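Local coordinates for mitochondrial enolase superfamily member 1 (Homo sapiens, PDB 4A35), which catalyses the magnesium-dependent dehydration of L-fuconate to 2-keto-3-deoxy-L-fuconate, a step in the breakdown of L-fucose, at residues 11-16 and 422-427; 46-51 and 128-133; 146-151 and 164-169. One frame throughout, in Å; residues are numbered along the deposited sequence.

Contact 1 of 3, residues 11-16 and 422-427; sequences SVRDVR and ESVKKH. With EDO (1,2-ethanediol), chain D.
Val15 and Arg16, at the end of edge strand 7-16, meet Val424 and His427 of helix 421-427 in a mixed polar and apolar strand-to-helix contact, the short axes 7.4 Å apart and almost perpendicular at 86°. One direct hydrogen bond spans it: Arg16 N donates to His427 O at 2.9 Å, nearly straight at the hydrogen but from above the carbonyl plane. Beside it Val15 CG1 rests on His427 CB (3.8 Å), while Val15 CG2 faces Val424 CG1. That same CG1, anti to the backbone N (chi1 170°), lies over one face of the Arg13 guanidinium, off-centre toward its rim and 3.5 Å from Arg13 NH1. The like charges Arg13 NH1 and Lys425 NZ share a water that accepts from both, and Glu421 supplies a salt bridge to Arg13. His427 ND1 donates in its ring plane to Ser423 O (2.8 Å), which fixes the imidazole against its own helix. Arg16 grips Asp14 side-on, NE to OD1 and NH2 to OD2, and Glu64 is a second carboxylate partner. Here a helix late in the chain packs crosswise against the outer edge of the first strand of the three-stranded antiparallel sheet in the N-terminal alpha+beta domain, which enolase superfamily members place beside their barrel.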
loop_
_atom_site.group_PDB
_atom_site.type_symbol
_atom_site.label_atom_id
_atom_site.label_comp_id
_atom_site.label_asym_id
_atom_site.label_seq_id
_atom_site.Cartn_x
_atom_site.Cartn_y
_atom_site.Cartn_z
ATOM N N SER A 11 7.827 13.545 -19.805
ATOM C CA SER A 11 6.596 13.073 -20.419
ATOM C C SER A 11 6.265 11.711 -19.808
ATOM O O SER A 11 7.164 10.955 -19.408
ATOM C CB SER A 11 6.709 13.012 -21.950
ATOM O OG SER A 11 7.489 11.905 -22.374
ATOM N N VAL A 12 4.978 11.415 -19.718
ATOM C CA VAL A 12 4.522 10.126 -19.220
ATOM C C VAL A 12 3.312 9.745 -20.038
ATOM O O VAL A 12 2.404 10.568 -20.217
ATOM C CB VAL A 12 4.271 10.080 -17.679
ATOM C CG1 VAL A 12 3.379 11.258 -17.186
ATOM C CG2 VAL A 12 3.714 8.728 -17.260
ATOM N N ARG A 13 3.314 8.492 -20.519
ATOM C CA ARG A 13 2.271 7.977 -21.381
ATOM C C ARG A 13 1.777 6.625 -20.899
ATOM O O ARG A 13 2.532 5.820 -20.367
ATOM C CB ARG A 13 2.791 7.904 -22.837
ATOM C CG ARG A 13 3.012 9.326 -23.487
ATOM C CD ARG A 13 3.721 9.184 -24.820
ATOM N NE ARG A 13 5.144 8.860 -24.580
ATOM C CZ ARG A 13 6.063 8.695 -25.520
ATOM N NH1 ARG A 13 5.721 8.737 -26.817
ATOM N NH2 ARG A 13 7.328 8.438 -25.179
ATOM N N ASP A 14 0.492 6.386 -21.117
ATOM C CA ASP A 14 -0.241 5.169 -20.766
ATOM C C ASP A 14 -0.096 4.215 -21.957
ATOM O O ASP A 14 -0.659 4.493 -23.015
ATOM C CB ASP A 14 -1.723 5.575 -20.517
ATOM C CG ASP A 14 -2.619 4.483 -19.994
ATOM O OD1 ASP A 14 -2.262 3.278 -20.161
ATOM O OD2 ASP A 14 -3.722 4.821 -19.469
ATOM N N VAL A 15 0.724 3.131 -21.822
ATOM C CA VAL A 15 0.994 2.181 -22.916
ATOM C C VAL A 15 0.394 0.830 -22.544
ATOM O O VAL A 15 0.685 0.333 -21.465
ATOM C CB VAL A 15 2.521 2.074 -23.224
ATOM C CG1 VAL A 15 2.784 1.244 -24.475
ATOM C CG2 VAL A 15 3.145 3.461 -23.366
ATOM N N ARG A 16 -0.460 0.252 -23.398
ATOM C CA ARG A 16 -1.119 -0.990 -23.031
ATOM C C ARG A 16 -1.067 -1.987 -24.132
ATOM O O ARG A 16 -1.288 -1.656 -25.289
ATOM C CB ARG A 16 -2.616 -0.732 -22.640
ATOM C CG ARG A 16 -2.784 0.277 -21.480
ATOM C CD ARG A 16 -4.248 0.410 -21.071
ATOM N NE ARG A 16 -4.389 1.553 -20.163
ATOM C CZ ARG A 16 -5.441 1.781 -19.386
ATOM N NH1 ARG A 16 -6.463 0.929 -19.371
ATOM N NH2 ARG A 16 -5.471 2.844 -18.605
ATOM N N GLU A 422 7.750 3.766 -32.155
ATOM C CA GLU A 422 6.655 3.214 -32.989
ATOM C C GLU A 422 5.741 2.285 -32.118
ATOM O O GLU A 422 4.506 2.429 -32.175
ATOM C CB GLU A 422 7.211 2.463 -34.223
ATOM N N SER A 423 6.340 1.417 -31.271
ATOM C CA SER A 423 5.603 0.541 -30.332
ATOM C C SER A 423 4.789 1.363 -29.330
ATOM O O SER A 423 3.624 1.063 -29.091
ATOM C CB SER A 423 6.551 -0.377 -29.567
ATOM O OG SER A 423 7.134 -1.282 -30.483
ATOM N N VAL A 424 5.402 2.408 -28.729
ATOM C CA VAL A 424 4.683 3.241 -27.746
ATOM C C VAL A 424 3.439 3.900 -28.386
ATOM O O VAL A 424 2.307 3.757 -27.884
ATOM C CB VAL A 424 5.643 4.308 -27.162
ATOM C CG1 VAL A 424 4.889 5.344 -26.322
ATOM C CG2 VAL A 424 6.762 3.643 -26.360
ATOM N N LYS A 425 3.648 4.538 -29.532
ATOM C CA LYS A 425 2.559 5.246 -30.228
ATOM C C LYS A 425 1.415 4.324 -30.654
ATOM O O LYS A 425 0.250 4.712 -30.483
ATOM C CB LYS A 425 3.134 6.004 -31.448
ATOM C CG LYS A 425 4.065 7.104 -30.975
ATOM C CD LYS A 425 4.708 7.920 -32.068
ATOM C CE LYS A 425 5.607 8.965 -31.439
ATOM N NZ LYS A 425 4.843 9.980 -30.640
ATOM N N LYS A 426 1.716 3.108 -31.163
ATOM C CA LYS A 426 0.657 2.180 -31.612
ATOM C C LYS A 426 -0.172 1.667 -30.422
ATOM O O LYS A 426 -1.353 1.342 -30.583
ATOM C CB LYS A 426 1.261 0.947 -32.333
ATOM C CG LYS A 426 1.334 1.050 -33.856
ATOM C CD LYS A 426 1.894 -0.240 -34.447
ATOM C CE LYS A 426 1.834 -0.260 -35.959
ATOM N NZ LYS A 426 2.396 -1.520 -36.504
ATOM N N HIS A 427 0.483 1.557 -29.246
ATOM C CA HIS A 427 -0.148 0.948 -28.053
ATOM C C HIS A 427 -0.580 1.942 -26.942
ATOM O O HIS A 427 -1.112 1.526 -25.888
ATOM C CB HIS A 427 0.833 -0.100 -27.486
ATOM C CG HIS A 427 1.022 -1.248 -28.422
ATOM N ND1 HIS A 427 2.053 -1.249 -29.374
ATOM C CD2 HIS A 427 0.271 -2.364 -28.577
ATOM C CE1 HIS A 427 1.904 -2.380 -30.055
ATOM N NE2 HIS A 427 0.858 -3.090 -29.598
HETATM C C1 EDO D . -7.637 -1.344 -22.079
HETATM O O1 EDO D . -6.910 -1.516 -20.858
HETATM C C2 EDO D . -9.080 -0.797 -21.825
HETATM O O2 EDO D . -9.612 -1.258 -20.580
HETATM O O HOH W 1 3.186 9.527 -28.182
#

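Contact 2 of 3, residues 46-51 and 128-133; sequences AEDGIK and AKQEGK
The loop at Ile50 runs past the last helical turn at Lys129, their CA atoms 6.9 Å apart, and that helix closes in a Schellman motif, with Gly132 at positive phi and Lys133 N bonded back to Ala128 O. The apolar part of the contact is a single branch: Ile50 CG2, anti to its backbone N, presses on Lys129 CB at 3.4 Å, tighter than usual van der Waals contact, and also meets Lys129 CD. From there the lysine chain extends beyond CG across the loop, and NZ donates a hydrogen bond to Lys51 O (3.0 Å), the donor tilted 25° from the carbonyl plane. A water accepting from both Lys129 NZ and Lys51 N adds a second link to the same residue. Asp125 and Glu418 form salt bridges with this ammonium, so an alanine in place of Lys129 would probably leave both carboxylates without that counter-charge and Lys51 O without its lysine donor. Earlier in the loop, Asp48 makes an Asx turn, OD1 accepting from Ile50 N at 3.0 Å from above the carboxylate plane; chi1 of 55° puts CG between the backbone N and the carbonyl carbon, a placement that keeps the carboxylate close to the backbone, where OD1 can take Ile50 N. Gln130 NE2 reaches the turn through a second water, which donates to Asp48 OD1 and Ile50 O. Arg4 ties both side chains together, its guanidinium in a salt bridge with Asp48 OD2 and its carbonyl accepting from Gln130 NE2. The contact thus joins the turn between antiparallel strands 36-44 and 52-58 to the C-terminal end of helix 110-131, with helix 135-141 against Ala128.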
loop_
_atom_site.group_PDB
_atom_site.type_symbol
_atom_site.label_atom_id
_atom_site.label_comp_id
_atom_site.label_asym_id
_atom_site.label_seq_id
_atom_site.Cartn_x
_atom_site.Cartn_y
_atom_site.Cartn_z
ATOM N N ALA A 46 21.293 19.345 -21.865
ATOM C CA ALA A 46 22.683 19.035 -22.233
ATOM C C ALA A 46 22.930 19.045 -23.755
ATOM O O ALA A 46 24.091 19.144 -24.155
ATOM C CB ALA A 46 23.120 17.691 -21.642
ATOM N N GLU A 47 21.864 18.937 -24.596
ATOM C CA GLU A 47 21.976 18.910 -26.066
ATOM C C GLU A 47 22.903 17.757 -26.563
ATOM O O GLU A 47 23.629 17.927 -27.546
ATOM C CB GLU A 47 22.462 20.275 -26.611
ATOM C CG GLU A 47 21.437 21.391 -26.484
ATOM C CD GLU A 47 21.993 22.759 -26.834
ATOM O OE1 GLU A 47 22.774 22.848 -27.808
ATOM O OE2 GLU A 47 21.677 23.735 -26.116
ATOM N N ASP A 48 22.853 16.586 -25.877
ATOM C CA ASP A 48 23.629 15.386 -26.209
ATOM C C ASP A 48 22.731 14.278 -26.767
ATOM O O ASP A 48 23.222 13.200 -27.072
ATOM C CB ASP A 48 24.405 14.872 -24.972
ATOM C CG ASP A 48 23.581 14.589 -23.721
ATOM O OD1 ASP A 48 22.329 14.640 -23.796
ATOM O OD2 ASP A 48 24.182 14.323 -22.667
ATOM N N GLY A 49 21.431 14.544 -26.853
ATOM C CA GLY A 49 20.409 13.582 -27.283
ATOM C C GLY A 49 20.181 12.409 -26.331
ATOM O O GLY A 49 19.448 11.474 -26.671
ATOM N N ILE A 50 20.757 12.455 -25.110
ATOM C CA ILE A 50 20.597 11.335 -24.151
ATOM C C ILE A 50 19.342 11.593 -23.329
ATOM O O ILE A 50 19.222 12.653 -22.711
ATOM C CB ILE A 50 21.845 11.091 -23.240
ATOM C CG1 ILE A 50 23.185 10.890 -24.022
ATOM C CG2 ILE A 50 21.570 10.014 -22.170
ATOM C CD1 ILE A 50 23.375 9.600 -24.808
ATOM N N LYS A 51 18.429 10.625 -23.317
ATOM C CA LYS A 51 17.170 10.721 -22.565
ATOM C C LYS A 51 17.077 9.621 -21.555
ATOM O O LYS A 51 17.638 8.539 -21.760
ATOM C CB LYS A 51 15.967 10.672 -23.513
ATOM C CG LYS A 51 15.965 11.817 -24.520
ATOM C CD LYS A 51 14.813 11.709 -25.493
ATOM C CE LYS A 51 14.982 12.748 -26.574
ATOM N NZ LYS A 51 13.760 12.894 -27.392
ATOM N N ALA A 128 23.080 6.266 -16.098
ATOM C CA ALA A 128 23.892 5.169 -16.680
ATOM C C ALA A 128 24.264 5.500 -18.133
ATOM O O ALA A 128 25.422 5.370 -18.512
ATOM C CB ALA A 128 23.140 3.849 -16.599
ATOM N N LYS A 129 23.331 6.060 -18.895
ATOM C CA LYS A 129 23.636 6.473 -20.279
ATOM C C LYS A 129 24.678 7.601 -20.329
ATOM O O LYS A 129 25.577 7.539 -21.183
ATOM C CB LYS A 129 22.365 6.928 -21.027
ATOM C CG LYS A 129 21.397 5.798 -21.416
ATOM C CD LYS A 129 20.100 6.405 -21.988
ATOM C CE LYS A 129 19.272 5.320 -22.666
ATOM N NZ LYS A 129 17.866 5.777 -22.912
ATOM N N GLN A 130 24.557 8.642 -19.456
ATOM C CA GLN A 130 25.549 9.738 -19.469
ATOM C C GLN A 130 26.952 9.213 -19.081
ATOM O O GLN A 130 27.965 9.743 -19.569
ATOM C CB GLN A 130 25.150 10.886 -18.552
ATOM C CG GLN A 130 23.941 11.683 -19.046
ATOM C CD GLN A 130 23.866 13.017 -18.347
ATOM O OE1 GLN A 130 24.566 13.267 -17.359
ATOM N NE2 GLN A 130 23.016 13.912 -18.834
ATOM N N GLU A 131 26.999 8.141 -18.249
ATOM C CA GLU A 131 28.248 7.482 -17.828
ATOM C C GLU A 131 28.752 6.435 -18.861
ATOM O O GLU A 131 29.886 5.950 -18.730
ATOM C CB GLU A 131 28.078 6.818 -16.437
ATOM C CG GLU A 131 27.731 7.786 -15.312
ATOM C CD GLU A 131 28.805 8.686 -14.721
ATOM O OE1 GLU A 131 29.839 8.898 -15.392
ATOM O OE2 GLU A 131 28.624 9.164 -13.576
ATOM N N GLY A 132 27.932 6.123 -19.877
ATOM C CA GLY A 132 28.276 5.208 -20.963
ATOM C C GLY A 132 28.402 3.777 -20.505
ATOM O O GLY A 132 29.235 3.023 -21.019
ATOM N N LYS A 133 27.566 3.400 -19.514
ATOM C CA LYS A 133 27.586 2.071 -18.910
ATOM C C LYS A 133 26.173 1.512 -18.729
ATOM O O LYS A 133 25.242 2.272 -18.447
ATOM C CB LYS A 133 28.236 2.163 -17.496
ATOM C CG LYS A 133 29.732 2.321 -17.520
ATOM C CD LYS A 133 30.276 2.511 -16.104
ATOM C CE LYS A 133 31.772 2.785 -16.185
ATOM N NZ LYS A 133 32.380 2.934 -14.841
HETATM O O HOH W 2 21.275 14.251 -21.280
HETATM O O HOH W 3 18.507 8.096 -24.779
#

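Contact 3 of 3, residues 146-151 and 164-169; sequences MLVSCI and DALEIL. With EDO (1,2-ethanediol), chain J.
Leu147 is the first residue of 146-151 to touch helix 162-171: its CD2 methyl meets Leu169 CD1 at 3.9 Å, the two side chains crossing at about a right angle. Phe372 of helix 362-377 touches both leucines. Val148 follows and carries most of the packing, its two methyls dividing most of the partners between them; it is modelled in two conformers, and the distances given hold for one of them, so they are less certain. CG1, anti to the carbonyl carbon (chi1 -61°), lies 3.7 Å from Ala165 CB and 3.8 Å from Leu169 CD1, while CG2 sits between the backbone N and the carbonyl carbon and meets Leu166 CD2 at 3.9 Å. The partners 165, 166 and 169 lie on one side of a regular helix, the i, i+1, i+4 spacing of an apolar helix face, and the backbones come closest at Val148 and Ala165 (CA atoms 7.0 Å apart), consistent with the small alanine side chain. No hydrogen bond crosses between the segments. Val148 to Ile151 form a type I beta turn, closed by Ile151 N to Val148 O at 3.0 Å. Within it Ser149 OG donates back to Met146 O at 2.7 Å; this serine is a known phosphorylation site, unmodified in the crystal. Cys150 O accepts from Asn337, and Ile151 turns its side chain onto Leu340, Ser341 and Leu344 of helix 335-348, where Ile168 of the second segment also touches Leu344.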
loop_
_atom_site.group_PDB
_atom_site.type_symbol
_atom_site.label_atom_id
_atom_site.label_comp_id
_atom_site.label_asym_id
_atom_site.label_seq_id
_atom_site.Cartn_x
_atom_site.Cartn_y
_atom_site.Cartn_z
ATOM N N MET A 146 29.623 5.601 -2.159
ATOM C CA MET A 146 28.757 6.252 -3.145
ATOM C C MET A 146 27.457 5.469 -3.260
ATOM O O MET A 146 26.381 6.071 -3.261
ATOM C CB MET A 146 29.460 6.379 -4.521
ATOM C CG MET A 146 28.542 6.888 -5.659
ATOM S SD MET A 146 28.009 8.572 -5.310
ATOM C CE MET A 146 26.800 8.807 -6.540
ATOM N N LEU A 147 27.551 4.145 -3.389
ATOM C CA LEU A 147 26.354 3.312 -3.496
ATOM C C LEU A 147 25.445 3.480 -2.236
ATOM O O LEU A 147 24.252 3.738 -2.376
ATOM C CB LEU A 147 26.762 1.835 -3.715
ATOM C CG LEU A 147 25.577 0.946 -4.168
ATOM C CD1 LEU A 147 26.001 -0.079 -5.159
ATOM C CD2 LEU A 147 24.834 0.310 -2.985
ATOM N N VAL A 148 26.021 3.392 -1.008
ATOM C CA VAL A 148 25.192 3.525 0.205
ATOM C C VAL A 148 24.583 4.954 0.290
ATOM O O VAL A 148 23.449 5.097 0.783
ATOM C CB VAL A 148 25.876 3.098 1.531
ATOM C CG1 VAL A 148 26.277 1.628 1.490
ATOM C CG2 VAL A 148 27.064 3.986 1.862
ATOM N N SER A 149 25.249 5.992 -0.299
ATOM C CA SER A 149 24.702 7.357 -0.350
ATOM C C SER A 149 23.430 7.432 -1.224
ATOM O O SER A 149 22.720 8.450 -1.143
ATOM C CB SER A 149 25.726 8.380 -0.853
ATOM O OG SER A 149 25.789 8.470 -2.272
ATOM N N CYS A 150 23.155 6.387 -2.087
ATOM C CA CYS A 150 21.942 6.390 -2.935
ATOM C C CYS A 150 20.758 5.789 -2.204
ATOM O O CYS A 150 19.640 5.825 -2.732
ATOM C CB CYS A 150 22.161 5.633 -4.238
ATOM S SG CYS A 150 23.500 6.255 -5.259
ATOM N N ILE A 151 21.011 5.151 -1.033
ATOM C CA ILE A 151 19.987 4.384 -0.343
ATOM C C ILE A 151 19.422 5.047 0.905
ATOM O O ILE A 151 20.167 5.501 1.773
ATOM C CB ILE A 151 20.571 2.973 0.032
ATOM C CG1 ILE A 151 21.020 2.161 -1.223
ATOM C CG2 ILE A 151 19.570 2.193 0.893
ATOM C CD1 ILE A 151 22.015 1.046 -0.829
ATOM N N ASP A 164 26.814 -1.646 8.151
ATOM C CA ASP A 164 26.565 -3.071 7.787
ATOM C C ASP A 164 26.570 -3.236 6.265
ATOM O O ASP A 164 27.088 -4.229 5.768
ATOM C CB ASP A 164 25.199 -3.577 8.273
ATOM C CG ASP A 164 25.025 -3.721 9.758
ATOM O OD1 ASP A 164 26.041 -3.962 10.458
ATOM O OD2 ASP A 164 23.884 -3.583 10.226
ATOM N N ALA A 165 25.927 -2.268 5.552
ATOM C CA ALA A 165 25.823 -2.239 4.079
ATOM C C ALA A 165 27.229 -2.107 3.498
ATOM O O ALA A 165 27.582 -2.825 2.570
ATOM C CB ALA A 165 24.946 -1.059 3.642
ATOM N N LEU A 166 28.048 -1.195 4.068
ATOM C CA LEU A 166 29.435 -0.993 3.628
ATOM C C LEU A 166 30.251 -2.279 3.789
ATOM O O LEU A 166 31.068 -2.598 2.926
ATOM C CB LEU A 166 30.118 0.145 4.399
ATOM C CG LEU A 166 29.706 1.561 3.967
ATOM C CD1 LEU A 166 30.230 2.612 4.992
ATOM C CD2 LEU A 166 30.219 1.879 2.563
ATOM N N GLU A 167 30.058 -2.991 4.899
ATOM C CA GLU A 167 30.795 -4.226 5.164
ATOM C C GLU A 167 30.474 -5.311 4.079
ATOM O O GLU A 167 31.400 -5.920 3.513
ATOM C CB GLU A 167 30.472 -4.728 6.578
ATOM C CG GLU A 167 31.277 -5.930 7.025
ATOM C CD GLU A 167 30.863 -6.405 8.405
ATOM O OE1 GLU A 167 30.778 -5.561 9.329
ATOM O OE2 GLU A 167 30.593 -7.619 8.553
ATOM N N ILE A 168 29.198 -5.442 3.720
ATOM C CA ILE A 168 28.757 -6.404 2.697
ATOM C C ILE A 168 29.386 -6.016 1.322
ATOM O O ILE A 168 29.929 -6.877 0.603
ATOM C CB ILE A 168 27.218 -6.483 2.641
ATOM C CG1 ILE A 168 26.648 -7.115 3.935
ATOM C CG2 ILE A 168 26.778 -7.252 1.379
ATOM C CD1 ILE A 168 25.147 -6.920 4.131
ATOM N N LEU A 169 29.405 -4.708 1.026
ATOM C CA LEU A 169 29.937 -4.238 -0.276
ATOM C C LEU A 169 31.468 -4.355 -0.341
ATOM O O LEU A 169 32.029 -4.612 -1.414
ATOM C CB LEU A 169 29.497 -2.801 -0.554
ATOM C CG LEU A 169 27.970 -2.660 -0.792
ATOM C CD1 LEU A 169 27.533 -1.258 -0.574
ATOM C CD2 LEU A 169 27.548 -3.225 -2.179
HETATM C C1 EDO J . 21.986 -3.896 13.255
HETATM O O1 EDO J . 23.270 -4.045 12.667
HETATM C C2 EDO J . 21.791 -5.057 14.256
HETATM O O2 EDO J . 22.110 -6.276 13.575
#

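Overall arrangement
Contacts 1 and 2 share the three-stranded antiparallel sheet of the N-terminal domain: contact 1 uses its edge strand 7-16, contact 2 the turn joining the other two strands. Their centres are 22 Å apart. Contact 3 lies about 25 Å from contact 2 and 36 Å from contact 1, between centres, in the helical region after helix 135-141 and against helices 335-348 and 362-377. Along the chain contact 2 closes before contact 3 opens, and both fall within the 405 residues between the segments of contact 1. Contact 1 therefore brings the C-terminal part of the chain back to its first strand, whereas contact 3 joins near neighbours in sequence. None of the three pairs touches another.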